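Local coordinates for protein oxidoreductase (Bordetella pertussis, PDB 3Q2K) that probably oxidises the sugar ring of UDP-GlcNAcA with NAD during the biosynthesis of 2,3-diacetamido-2,3-dideoxy-D-mannuronic acid, at residues C[34-39]-C[96-101]; C[118-123]-C[145-150]; C[83-88]-C[109-114]. All blocks are in the same frame, centred on the assembly; numbering follows the deposited sequence.

Interaction 1 of 3, residues C[34-39]-C[96-101]. With NAI (1,4-dihydronicotinamide adenine dinucleotide), chain U.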
loop_
_atom_site.group_PDB
_atom_site.type_symbol
_atom_site.label_atom_id
_atom_site.label_comp_id
_atom_site.label_asym_id
_atom_site.label_seq_id
_atom_site.Cartn_x
_atom_site.Cartn_y
_atom_site.Cartn_z
ATOM N N GLY C 34 -18.638 11.952 44.834
ATOM C CA GLY C 34 -19.595 10.881 44.586
ATOM C C GLY C 34 -18.873 9.770 43.856
ATOM O O GLY C 34 -18.059 10.043 42.975
ATOM N N LEU C 35 -19.159 8.531 44.242
ATOM C CA LEU C 35 -18.575 7.364 43.593
ATOM C C LEU C 35 -19.604 6.621 42.747
ATOM O O LEU C 35 -20.698 6.293 43.210
ATOM C CB LEU C 35 -17.971 6.436 44.647
ATOM C CG LEU C 35 -17.359 5.137 44.115
ATOM C CD1 LEU C 35 -16.188 5.468 43.220
ATOM C CD2 LEU C 35 -16.866 4.254 45.258
ATOM N N VAL C 36 -19.259 6.396 41.482
ATOM C CA VAL C 36 -20.131 5.691 40.542
ATOM C C VAL C 36 -19.479 4.358 40.176
ATOM O O VAL C 36 -18.433 4.318 39.523
ATOM C CB VAL C 36 -20.302 6.523 39.264
ATOM C CG1 VAL C 36 -21.286 5.874 38.296
ATOM C CG2 VAL C 36 -20.699 7.945 39.640
ATOM N N GLY C 37 -20.105 3.265 40.603
ATOM C CA GLY C 37 -19.560 1.920 40.467
ATOM C C GLY C 37 -18.971 1.387 41.761
ATOM O O GLY C 37 -17.931 1.864 42.222
ATOM N N CYS C 38 -19.618 0.385 42.351
ATOM C CA CYS C 38 -19.157 -0.130 43.637
ATOM C C CYS C 38 -18.620 -1.543 43.503
ATOM O O CYS C 38 -19.033 -2.445 44.227
ATOM C CB CYS C 38 -20.281 -0.135 44.672
ATOM S SG CYS C 38 -20.980 1.521 44.843
ATOM N N GLY C 39 -17.715 -1.729 42.550
ATOM C CA GLY C 39 -17.217 -3.064 42.262
ATOM C C GLY C 39 -15.864 -3.133 42.936
ATOM O O GLY C 39 -15.620 -2.433 43.915
ATOM N N LEU C 96 -17.705 13.655 40.574
ATOM C CA LEU C 96 -18.026 12.237 40.530
ATOM C C LEU C 96 -16.870 11.349 40.089
ATOM O O LEU C 96 -16.158 11.620 39.120
ATOM C CB LEU C 96 -19.254 12.054 39.644
ATOM C CG LEU C 96 -20.350 12.617 40.545
ATOM C CD1 LEU C 96 -21.448 13.229 39.702
ATOM C CD2 LEU C 96 -20.874 11.442 41.347
ATOM N N VAL C 97 -16.689 10.266 40.834
ATOM C CA VAL C 97 -15.606 9.343 40.539
ATOM C C VAL C 97 -16.160 8.198 39.703
ATOM O O VAL C 97 -17.170 7.593 40.069
ATOM C CB VAL C 97 -14.983 8.772 41.819
ATOM C CG1 VAL C 97 -14.056 7.640 41.415
ATOM C CG2 VAL C 97 -14.227 9.857 42.577
ATOM N N LEU C 98 -15.512 7.914 38.576
ATOM C CA LEU C 98 -16.065 6.926 37.648
ATOM C C LEU C 98 -15.280 5.616 37.730
ATOM O O LEU C 98 -14.103 5.534 37.365
ATOM C CB LEU C 98 -16.200 7.493 36.231
ATOM C CG LEU C 98 -16.869 8.861 36.055
ATOM C CD1 LEU C 98 -16.783 9.404 34.617
ATOM C CD2 LEU C 98 -18.320 8.735 36.479
ATOM N N ALA C 99 -15.942 4.612 38.299
ATOM C CA ALA C 99 -15.274 3.392 38.745
ATOM C C ALA C 99 -15.994 2.246 38.060
ATOM O O ALA C 99 -16.011 1.118 38.543
ATOM C CB ALA C 99 -15.331 3.245 40.245
ATOM N N THR C 100 -16.639 2.588 36.950
ATOM C CA THR C 100 -17.405 1.629 36.172
ATOM C C THR C 100 -16.549 0.942 35.101
ATOM O O THR C 100 -15.364 1.247 34.949
ATOM C CB THR C 100 -18.574 2.372 35.506
ATOM O OG1 THR C 100 -18.084 3.612 34.971
ATOM C CG2 THR C 100 -19.660 2.635 36.551
ATOM N N PRO C 101 -17.161 -0.015 34.386
ATOM C CA PRO C 101 -16.514 -0.600 33.224
ATOM C C PRO C 101 -16.015 0.557 32.354
ATOM O O PRO C 101 -16.707 1.566 32.229
ATOM C CB PRO C 101 -17.646 -1.406 32.584
ATOM C CG PRO C 101 -18.634 -1.704 33.687
ATOM C CD PRO C 101 -18.554 -0.471 34.542
HETATM P PA NAI U . -15.995 -4.094 38.407
HETATM O O1A NAI U . -16.841 -5.077 37.697
HETATM O O2A NAI U . -15.482 -4.798 39.764
HETATM O O5B NAI U . -16.782 -2.891 39.137
HETATM C C5B NAI U . -17.948 -2.625 38.366
HETATM C C4B NAI U . -19.043 -1.850 39.088
HETATM O O4B NAI U . -19.647 -0.910 38.189
HETATM C C3B NAI U . -20.011 -3.015 39.372
HETATM O O3B NAI U . -20.392 -2.931 40.747
HETATM C C2B NAI U . -21.100 -2.732 38.300
HETATM O O2B NAI U . -22.412 -3.112 38.723
HETATM C C1B NAI U . -21.048 -1.188 38.331
HETATM N N9A NAI U . -21.783 -0.694 37.179
HETATM C C8A NAI U . -21.959 -1.293 35.971
HETATM N N7A NAI U . -22.668 -0.487 35.229
HETATM C C5A NAI U . -23.001 0.648 35.885
HETATM C C6A NAI U . -23.714 1.827 35.596
HETATM N N6A NAI U . -24.286 2.054 34.357
HETATM N N1A NAI U . -23.787 2.747 36.554
HETATM C C2A NAI U . -23.208 2.587 37.732
HETATM N N3A NAI U . -22.536 1.500 38.042
HETATM C C4A NAI U . -22.396 0.529 37.149
HETATM O O3 NAI U . -14.585 -3.891 37.670
HETATM P PN NAI U . -13.577 -2.824 38.323
HETATM O O1N NAI U . -12.298 -3.671 38.445
HETATM O O2N NAI U . -13.798 -2.235 39.732
HETATM O O5D NAI U . -13.289 -1.750 37.148
HETATM C C5D NAI U . -12.887 -0.538 37.772
HETATM C C4D NAI U . -12.735 0.575 36.728
HETATM O O4D NAI U . -11.527 1.160 37.259
HETATM C C3D NAI U . -12.376 0.055 35.321
HETATM O O3D NAI U . -12.137 1.092 34.378
HETATM C C2D NAI U . -10.984 -0.538 35.620
HETATM O O2D NAI U . -10.220 -0.424 34.424
HETATM C C1D NAI U . -10.427 0.580 36.534
HETATM N N1N NAI U . -9.468 0.095 37.523
HETATM C C2N NAI U . -8.411 0.845 37.748
HETATM C C3N NAI U . -7.485 0.411 38.688
HETATM C C7N NAI U . -6.284 1.226 38.943
HETATM O O7N NAI U . -5.299 0.701 39.420
HETATM N N7N NAI U . -6.314 2.530 38.602
HETATM C C4N NAI U . -7.682 -0.803 39.344
HETATM C C5N NAI U . -8.810 -1.539 39.035
HETATM C C6N NAI U . -9.716 -1.055 38.112
HETATM O O HOH W 1 -15.637 -0.601 41.006
#
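Leu96 CD2 fills the flat spot that Gly34 leaves on its strand, 3.5 Å from Gly34 CA. Strands 34-36 and 96-98 run parallel, as in a Rossmann fold. Val36 N gives to Val97 O at 2.8 Å, and Ala99 N gives to Val36 O. Val36 is the main bump. Its chi1 (-176°) puts CG1 anti to the backbone N, on the cofactor side, and leaves CG2 facing Leu96 and Leu98. Val36 CG2 lies 3.9 Å from Leu96 CD2, in the hollow this methyl forms with Leu98 CD2. Val36 CG1 is 3.8 Å from C2A of the NADH adenine. Thr100 CG2 presses on the same base, 3.4 Å from N3A of the NADH. On the other face Leu35 CD1 touches both Val97 CG1, at 3.5 Å, and the small Ala99 CB. Beyond the strands, Gly37 and Gly39 give a low floor under the cofactor. A water accepts from Gly39 N at 2.8 Å and lies within bonding reach of Ala99 O and O2N of the NADH. Helices 84-90 and 105-114 pack on the face of Val36, Leu96 and Leu98, helix 42-50 packs on that of Leu35 and Val97, and strand 118-121 is the next neighbour of 95-98.

Interaction 2 of 3, residues C[118-123]-C[145-150]. With NAI (1,4-dihydronicotinamide adenine dinucleotide), chain U.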
loop_
_atom_site.group_PDB
_atom_site.type_symbol
_atom_site.label_atom_id
_atom_site.label_comp_id
_atom_site.label_asym_id
_atom_site.label_seq_id
_atom_site.Cartn_x
_atom_site.Cartn_y
_atom_site.Cartn_z
ATOM N N HIS C 118 -17.368 18.209 38.504
ATOM C CA HIS C 118 -16.077 17.684 38.080
ATOM C C HIS C 118 -16.126 16.167 37.918
ATOM O O HIS C 118 -17.021 15.534 38.482
ATOM C CB HIS C 118 -15.036 18.095 39.120
ATOM C CG HIS C 118 -15.066 19.565 39.378
ATOM N ND1 HIS C 118 -14.718 20.479 38.408
ATOM C CD2 HIS C 118 -15.488 20.278 40.450
ATOM C CE1 HIS C 118 -14.897 21.701 38.880
ATOM N NE2 HIS C 118 -15.341 21.604 40.121
ATOM N N VAL C 119 -15.202 15.603 37.140
ATOM C CA VAL C 119 -15.175 14.166 36.875
ATOM C C VAL C 119 -13.782 13.643 37.181
ATOM O O VAL C 119 -12.794 14.237 36.749
ATOM C CB VAL C 119 -15.379 13.847 35.388
ATOM C CG1 VAL C 119 -15.116 12.363 35.114
ATOM C CG2 VAL C 119 -16.738 14.346 34.926
ATOM N N VAL C 120 -13.729 12.584 37.981
ATOM C CA VAL C 120 -12.491 11.827 38.134
ATOM C C VAL C 120 -12.735 10.492 37.444
ATOM O O VAL C 120 -13.462 9.659 37.983
ATOM C CB VAL C 120 -12.068 11.615 39.600
ATOM C CG1 VAL C 120 -10.756 10.854 39.673
ATOM C CG2 VAL C 120 -11.904 12.946 40.316
ATOM N N SER C 121 -12.203 10.301 36.240
ATOM C CA SER C 121 -12.449 9.039 35.537
ATOM C C SER C 121 -11.356 8.019 35.827
ATOM O O SER C 121 -10.176 8.385 35.814
ATOM C CB SER C 121 -12.491 9.258 34.022
ATOM O OG SER C 121 -12.825 8.049 33.368
ATOM N N GLU C 122 -11.728 6.771 36.096
ATOM C CA GLU C 122 -10.701 5.734 36.196
ATOM C C GLU C 122 -10.031 5.469 34.856
ATOM O O GLU C 122 -10.596 5.809 33.811
ATOM C CB GLU C 122 -11.271 4.405 36.702
ATOM C CG GLU C 122 -11.074 4.233 38.189
ATOM C CD GLU C 122 -9.616 3.995 38.540
ATOM O OE1 GLU C 122 -9.277 3.871 39.738
ATOM O OE2 GLU C 122 -8.798 3.923 37.599
ATOM N N LYS C 123 -8.840 4.879 34.880
ATOM C CA LYS C 123 -8.179 4.515 33.629
ATOM C C LYS C 123 -8.872 3.303 33.015
ATOM O O LYS C 123 -9.517 2.532 33.721
ATOM C CB LYS C 123 -6.660 4.358 33.774
ATOM C CG LYS C 123 -6.168 3.351 34.807
ATOM C CD LYS C 123 -6.958 2.050 34.742
ATOM C CE LYS C 123 -6.306 0.909 33.969
ATOM N NZ LYS C 123 -7.114 -0.331 34.206
ATOM N N ARG C 145 -13.522 20.411 35.681
ATOM C CA ARG C 145 -12.313 19.593 35.704
ATOM C C ARG C 145 -12.602 18.161 35.259
ATOM O O ARG C 145 -13.594 17.560 35.675
ATOM C CB ARG C 145 -11.940 19.440 37.179
ATOM C CG ARG C 145 -10.555 19.906 37.545
ATOM C CD ARG C 145 -10.435 21.329 37.056
ATOM N NE ARG C 145 -9.035 21.720 37.141
ATOM C CZ ARG C 145 -8.603 22.925 36.791
ATOM N NH1 ARG C 145 -9.476 23.829 36.375
ATOM N NH2 ARG C 145 -7.315 23.220 36.881
ATOM N N LEU C 146 -11.709 17.588 34.460
ATOM C CA LEU C 146 -11.749 16.166 34.138
ATOM C C LEU C 146 -10.386 15.614 34.534
ATOM O O LEU C 146 -9.390 16.065 33.971
ATOM C CB LEU C 146 -11.964 15.990 32.633
ATOM C CG LEU C 146 -11.603 14.633 32.047
ATOM C CD1 LEU C 146 -12.133 13.522 32.943
ATOM C CD2 LEU C 146 -12.115 14.511 30.616
ATOM N N PHE C 147 -10.322 14.720 35.518
ATOM C CA PHE C 147 -9.052 14.102 35.905
ATOM C C PHE C 147 -9.073 12.644 35.442
ATOM O O PHE C 147 -10.133 12.036 35.365
ATOM C CB PHE C 147 -8.831 14.058 37.417
ATOM C CG PHE C 147 -8.999 15.378 38.111
ATOM C CD1 PHE C 147 -7.890 16.111 38.500
ATOM C CD2 PHE C 147 -10.261 15.869 38.408
ATOM C CE1 PHE C 147 -8.022 17.328 39.140
ATOM C CE2 PHE C 147 -10.399 17.071 39.071
ATOM C CZ PHE C 147 -9.285 17.812 39.413
ATOM N N VAL C 148 -7.929 12.060 35.107
ATOM C CA VAL C 148 -7.864 10.645 34.778
ATOM C C VAL C 148 -6.907 9.956 35.755
ATOM O O VAL C 148 -5.788 10.395 36.005
ATOM C CB VAL C 148 -7.409 10.439 33.323
ATOM C CG1 VAL C 148 -7.244 8.947 33.024
ATOM C CG2 VAL C 148 -8.379 11.169 32.391
ATOM N N VAL C 149 -7.327 8.846 36.350
ATOM C CA VAL C 149 -6.512 8.272 37.422
ATOM C C VAL C 149 -5.271 7.646 36.809
ATOM O O VAL C 149 -5.392 6.739 35.997
ATOM C CB VAL C 149 -7.288 7.199 38.202
ATOM C CG1 VAL C 149 -6.367 6.444 39.140
ATOM C CG2 VAL C 149 -8.403 7.879 38.975
ATOM N N LYS C 150 -4.082 8.119 37.159
ATOM C CA LYS C 150 -2.902 7.430 36.676
ATOM C C LYS C 150 -1.962 7.358 37.867
ATOM O O LYS C 150 -0.976 8.095 37.910
ATOM C CB LYS C 150 -2.248 8.185 35.514
ATOM C CG LYS C 150 -2.009 7.323 34.296
ATOM C CD LYS C 150 -3.302 7.270 33.514
ATOM C CE LYS C 150 -3.065 6.539 32.195
ATOM N NZ LYS C 150 -3.750 5.227 32.022
HETATM P PA NAI U . -15.995 -4.094 38.407
HETATM O O1A NAI U . -16.841 -5.077 37.697
HETATM O O2A NAI U . -15.482 -4.798 39.764
HETATM O O5B NAI U . -16.782 -2.891 39.137
HETATM C C5B NAI U . -17.948 -2.625 38.366
HETATM C C4B NAI U . -19.043 -1.850 39.088
HETATM O O4B NAI U . -19.647 -0.910 38.189
HETATM C C3B NAI U . -20.011 -3.015 39.372
HETATM O O3B NAI U . -20.392 -2.931 40.747
HETATM C C2B NAI U . -21.100 -2.732 38.300
HETATM O O2B NAI U . -22.412 -3.112 38.723
HETATM C C1B NAI U . -21.048 -1.188 38.331
HETATM N N9A NAI U . -21.783 -0.694 37.179
HETATM C C8A NAI U . -21.959 -1.293 35.971
HETATM N N7A NAI U . -22.668 -0.487 35.229
HETATM C C5A NAI U . -23.001 0.648 35.885
HETATM C C6A NAI U . -23.714 1.827 35.596
HETATM N N6A NAI U . -24.286 2.054 34.357
HETATM N N1A NAI U . -23.787 2.747 36.554
HETATM C C2A NAI U . -23.208 2.587 37.732
HETATM N N3A NAI U . -22.536 1.500 38.042
HETATM C C4A NAI U . -22.396 0.529 37.149
HETATM O O3 NAI U . -14.585 -3.891 37.670
HETATM P PN NAI U . -13.577 -2.824 38.323
HETATM O O1N NAI U . -12.298 -3.671 38.445
HETATM O O2N NAI U . -13.798 -2.235 39.732
HETATM O O5D NAI U . -13.289 -1.750 37.148
HETATM C C5D NAI U . -12.887 -0.538 37.772
HETATM C C4D NAI U . -12.735 0.575 36.728
HETATM O O4D NAI U . -11.527 1.160 37.259
HETATM C C3D NAI U . -12.376 0.055 35.321
HETATM O O3D NAI U . -12.137 1.092 34.378
HETATM C C2D NAI U . -10.984 -0.538 35.620
HETATM O O2D NAI U . -10.220 -0.424 34.424
HETATM C C1D NAI U . -10.427 0.580 36.534
HETATM N N1N NAI U . -9.468 0.095 37.523
HETATM C C2N NAI U . -8.411 0.845 37.748
HETATM C C3N NAI U . -7.485 0.411 38.688
HETATM C C7N NAI U . -6.284 1.226 38.943
HETATM O O7N NAI U . -5.299 0.701 39.420
HETATM N N7N NAI U . -6.314 2.530 38.602
HETATM C C4N NAI U . -7.682 -0.803 39.344
HETATM C C5N NAI U . -8.810 -1.539 39.035
HETATM C C6N NAI U . -9.716 -1.055 38.112
#
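The beta-alpha-beta unit of strand 118-121, helix 129-142 and strand 146-148 ends the Rossmann sheet, and its two parallel strands pair Val119 with Leu146, Val120 with Phe147 and Ser121 with Val148. Phe147 N gives to Val119 O at 2.8 Å, and Phe147 O takes Ser121 N in turn. At the start of the pair a side chain extends the bonding: His118 ND1 accepts Arg145 N at 3.0 Å, with the donor in the ring plane. On one face Val119 CG1 and Leu146 CD1 lie side by side. On the other, Val120 CG2 leans obliquely on the Phe147 ring, 3.9 Å from CD2. Val120 CG1 meets Val149 CG2.

Past the strands comes the Glu-Lys-Pro signature of this oxidoreductase family. Glu122 bends at chi2 (-71°) and brings OE2 to the carboxamide N7N of the NADH, at 3.0 Å and nearly straight (171°). Lys123 N reaches the anti side of Glu122 OE2 at 2.9 Å, so two N-H groups hold this oxygen. His45 and His321 bond to OE1. Val149 CB backs the carboxylate, 3.7 Å from Glu122 OE2. Lys123 O accepts both hydroxyls of the nicotinamide ribose, O3D and O2D. Lys123 NZ gives to O2D of the NADH at 3.1 Å and also to the UDP-sugar, so it touches both ligands.

Helix 105-114 packs against Val119 and Ser121, helix 321-333 lies on His118, Arg145 and Phe147, and strand 95-98 is hydrogen-bonded to the inner side of 118-121.

Interaction 3 of 3, residues C[83-88]-C[109-114]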
loop_
_atom_site.group_PDB
_atom_site.type_symbol
_atom_site.label_atom_id
_atom_site.label_comp_id
_atom_site.label_asym_id
_atom_site.label_seq_id
_atom_site.Cartn_x
_atom_site.Cartn_y
_atom_site.Cartn_z
ATOM N N SER C 83 -29.187 4.775 40.023
ATOM C CA SER C 83 -28.761 5.145 38.677
ATOM C C SER C 83 -28.011 6.470 38.676
ATOM O O SER C 83 -28.143 7.264 39.605
ATOM C CB SER C 83 -29.932 5.242 37.700
ATOM O OG SER C 83 -30.296 6.609 37.608
ATOM N N LEU C 84 -27.238 6.724 37.627
ATOM C CA LEU C 84 -26.462 7.950 37.666
ATOM C C LEU C 84 -27.409 9.124 37.465
ATOM O O LEU C 84 -27.169 10.171 38.064
ATOM C CB LEU C 84 -25.320 7.965 36.647
ATOM C CG LEU C 84 -24.565 9.288 36.493
ATOM C CD1 LEU C 84 -23.831 9.561 37.784
ATOM C CD2 LEU C 84 -23.527 9.178 35.391
ATOM N N SER C 85 -28.436 8.997 36.628
ATOM C CA SER C 85 -29.339 10.137 36.463
ATOM C C SER C 85 -29.918 10.616 37.785
ATOM O O SER C 85 -29.968 11.816 38.066
ATOM C CB SER C 85 -30.486 9.876 35.486
ATOM O OG SER C 85 -30.488 8.501 35.147
ATOM N N ASP C 86 -30.320 9.648 38.600
ATOM C CA ASP C 86 -30.938 9.975 39.879
ATOM C C ASP C 86 -29.921 10.683 40.762
ATOM O O ASP C 86 -30.213 11.712 41.380
ATOM C CB ASP C 86 -31.449 8.724 40.594
ATOM C CG ASP C 86 -32.432 7.943 39.745
ATOM O OD1 ASP C 86 -32.927 8.537 38.764
ATOM O OD2 ASP C 86 -32.687 6.754 40.039
ATOM N N MET C 87 -28.716 10.125 40.779
ATOM C CA MET C 87 -27.697 10.612 41.695
ATOM C C MET C 87 -27.389 12.057 41.324
ATOM O O MET C 87 -27.104 12.907 42.163
ATOM C CB MET C 87 -26.438 9.759 41.591
ATOM C CG MET C 87 -25.247 10.421 42.257
ATOM S SD MET C 87 -23.951 9.172 42.263
ATOM C CE MET C 87 -22.837 9.715 43.561
ATOM N N LEU C 88 -27.503 12.347 40.035
ATOM C CA LEU C 88 -27.178 13.684 39.567
ATOM C C LEU C 88 -28.405 14.568 39.751
ATOM O O LEU C 88 -28.274 15.759 40.025
ATOM C CB LEU C 88 -26.806 13.653 38.083
ATOM C CG LEU C 88 -25.435 13.041 37.779
ATOM C CD1 LEU C 88 -25.347 12.792 36.291
ATOM C CD2 LEU C 88 -24.248 13.905 38.183
ATOM N N ALA C 109 -19.041 10.509 31.875
ATOM C CA ALA C 109 -18.378 11.783 32.135
ATOM C C ALA C 109 -19.139 12.905 31.441
ATOM O O ALA C 109 -19.150 14.023 31.941
ATOM C CB ALA C 109 -16.944 11.794 31.695
ATOM N N ILE C 110 -19.747 12.631 30.293
ATOM C CA ILE C 110 -20.449 13.674 29.547
ATOM C C ILE C 110 -21.737 14.067 30.289
ATOM O O ILE C 110 -21.980 15.251 30.518
ATOM C CB ILE C 110 -20.694 13.194 28.102
ATOM C CG1 ILE C 110 -19.381 13.034 27.325
ATOM C CG2 ILE C 110 -21.736 14.018 27.342
ATOM C CD1 ILE C 110 -19.685 12.810 25.864
ATOM N N GLU C 111 -22.533 13.120 30.775
ATOM C CA GLU C 111 -23.682 13.467 31.613
ATOM C C GLU C 111 -23.328 14.138 32.945
ATOM O O GLU C 111 -23.956 15.096 33.398
ATOM C CB GLU C 111 -24.487 12.191 31.846
ATOM C CG GLU C 111 -25.735 12.304 32.713
ATOM C CD GLU C 111 -26.387 10.951 32.961
ATOM O OE1 GLU C 111 -27.504 10.831 33.509
ATOM O OE2 GLU C 111 -25.770 9.931 32.593
ATOM N N VAL C 112 -22.251 13.685 33.575
ATOM C CA VAL C 112 -21.816 14.376 34.780
ATOM C C VAL C 112 -21.513 15.810 34.388
ATOM O O VAL C 112 -21.908 16.770 35.041
ATOM C CB VAL C 112 -20.563 13.764 35.435
ATOM C CG1 VAL C 112 -19.944 14.721 36.439
ATOM C CG2 VAL C 112 -20.935 12.465 36.141
ATOM N N ALA C 113 -20.791 15.983 33.291
ATOM C CA ALA C 113 -20.392 17.354 33.025
ATOM C C ALA C 113 -21.593 18.214 32.653
ATOM O O ALA C 113 -21.627 19.392 33.004
ATOM C CB ALA C 113 -19.319 17.412 31.959
ATOM N N GLN C 114 -22.548 17.667 31.906
ATOM C CA GLN C 114 -23.747 18.445 31.606
ATOM C C GLN C 114 -24.563 18.861 32.833
ATOM O O GLN C 114 -25.413 19.753 32.767
ATOM C CB GLN C 114 -24.621 17.639 30.642
ATOM C CG GLN C 114 -23.911 17.355 29.325
ATOM C CD GLN C 114 -24.776 16.588 28.350
ATOM O OE1 GLN C 114 -25.643 15.823 28.771
ATOM N NE2 GLN C 114 -24.554 16.788 27.054
#
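Ser83 OG is gripped twice at the start of helix 84-88, just where Leu84 and Ser85 come up against Glu111. As the N-cap residue, Ser83 accepts Asp86 N on OG at 3.2 Å, and the bond is nearly straight (170°). Ser85 OG shares a second hydrogen bond with Ser83 OG at 3.1 Å. These bonds tie down the first turn.

Glu111 reaches across from helix 109-114. Its CG is anti to the backbone N (chi1 179°) and the rest of the chain is extended, which carries the carboxylate over to that first turn. The two oxygens part there. Glu111 OE1 comes to the backbone, 3.5 Å from Ser85 CA. Glu111 OE2 faces a methyl, Leu84 CD2, at 3.7 Å. The aliphatic part of Glu111 is used too: Leu88 CD1 packs on Glu111 CG at 3.6 Å. Leu84 and Glu111 lie alongside, pointing opposite ways.

Deeper down the contact is wholly apolar. Val112 CG2 is met by both leucines. Leu88 CD2 lies 4.1 Å from Val112 CG2, the two side chains set roughly perpendicular. Leu84 CD2 is looser, at 4.3 Å from Val112 CG2. The helix axes run nearly parallel (20°) and stay 10.6 Å apart, so the gap is bridged mainly by side chains, with Glu111 OE1 also reaching the backbone at Ser85.

This is plain packing of two Rossmann helices on the same face of the sheet. Leu88 and Val112 both rest on Leu96 of strand 95-98. Met87 reaches strands 56-62 and 79-81, while Ala109 and Ala113 turn to helix 129-142.

In the fold
All three contacts lie in the NAD-binding Rossmann domain. From the N terminus, strand 31-36 comes first, and interaction 1 later joins it to strand 95-98, closing a loop of 56 residues. Helix 84-90 lies within that loop, yet its partner, helix 105-114, follows it. Interactions 1 and 3 therefore cross. Leu96 links them, since it packs against Met87, Leu88 and Val112. Interaction 2 opens only after both have closed, and spans a short loop filled by helix 129-142. Strands 95-98 and 118-121 are sheet neighbours, so interactions 1 and 2 run on into each other. Both also hold the NADH, interaction 1 along the adenine half and the diphosphate, interaction 2 at the nicotinamide and its ribose.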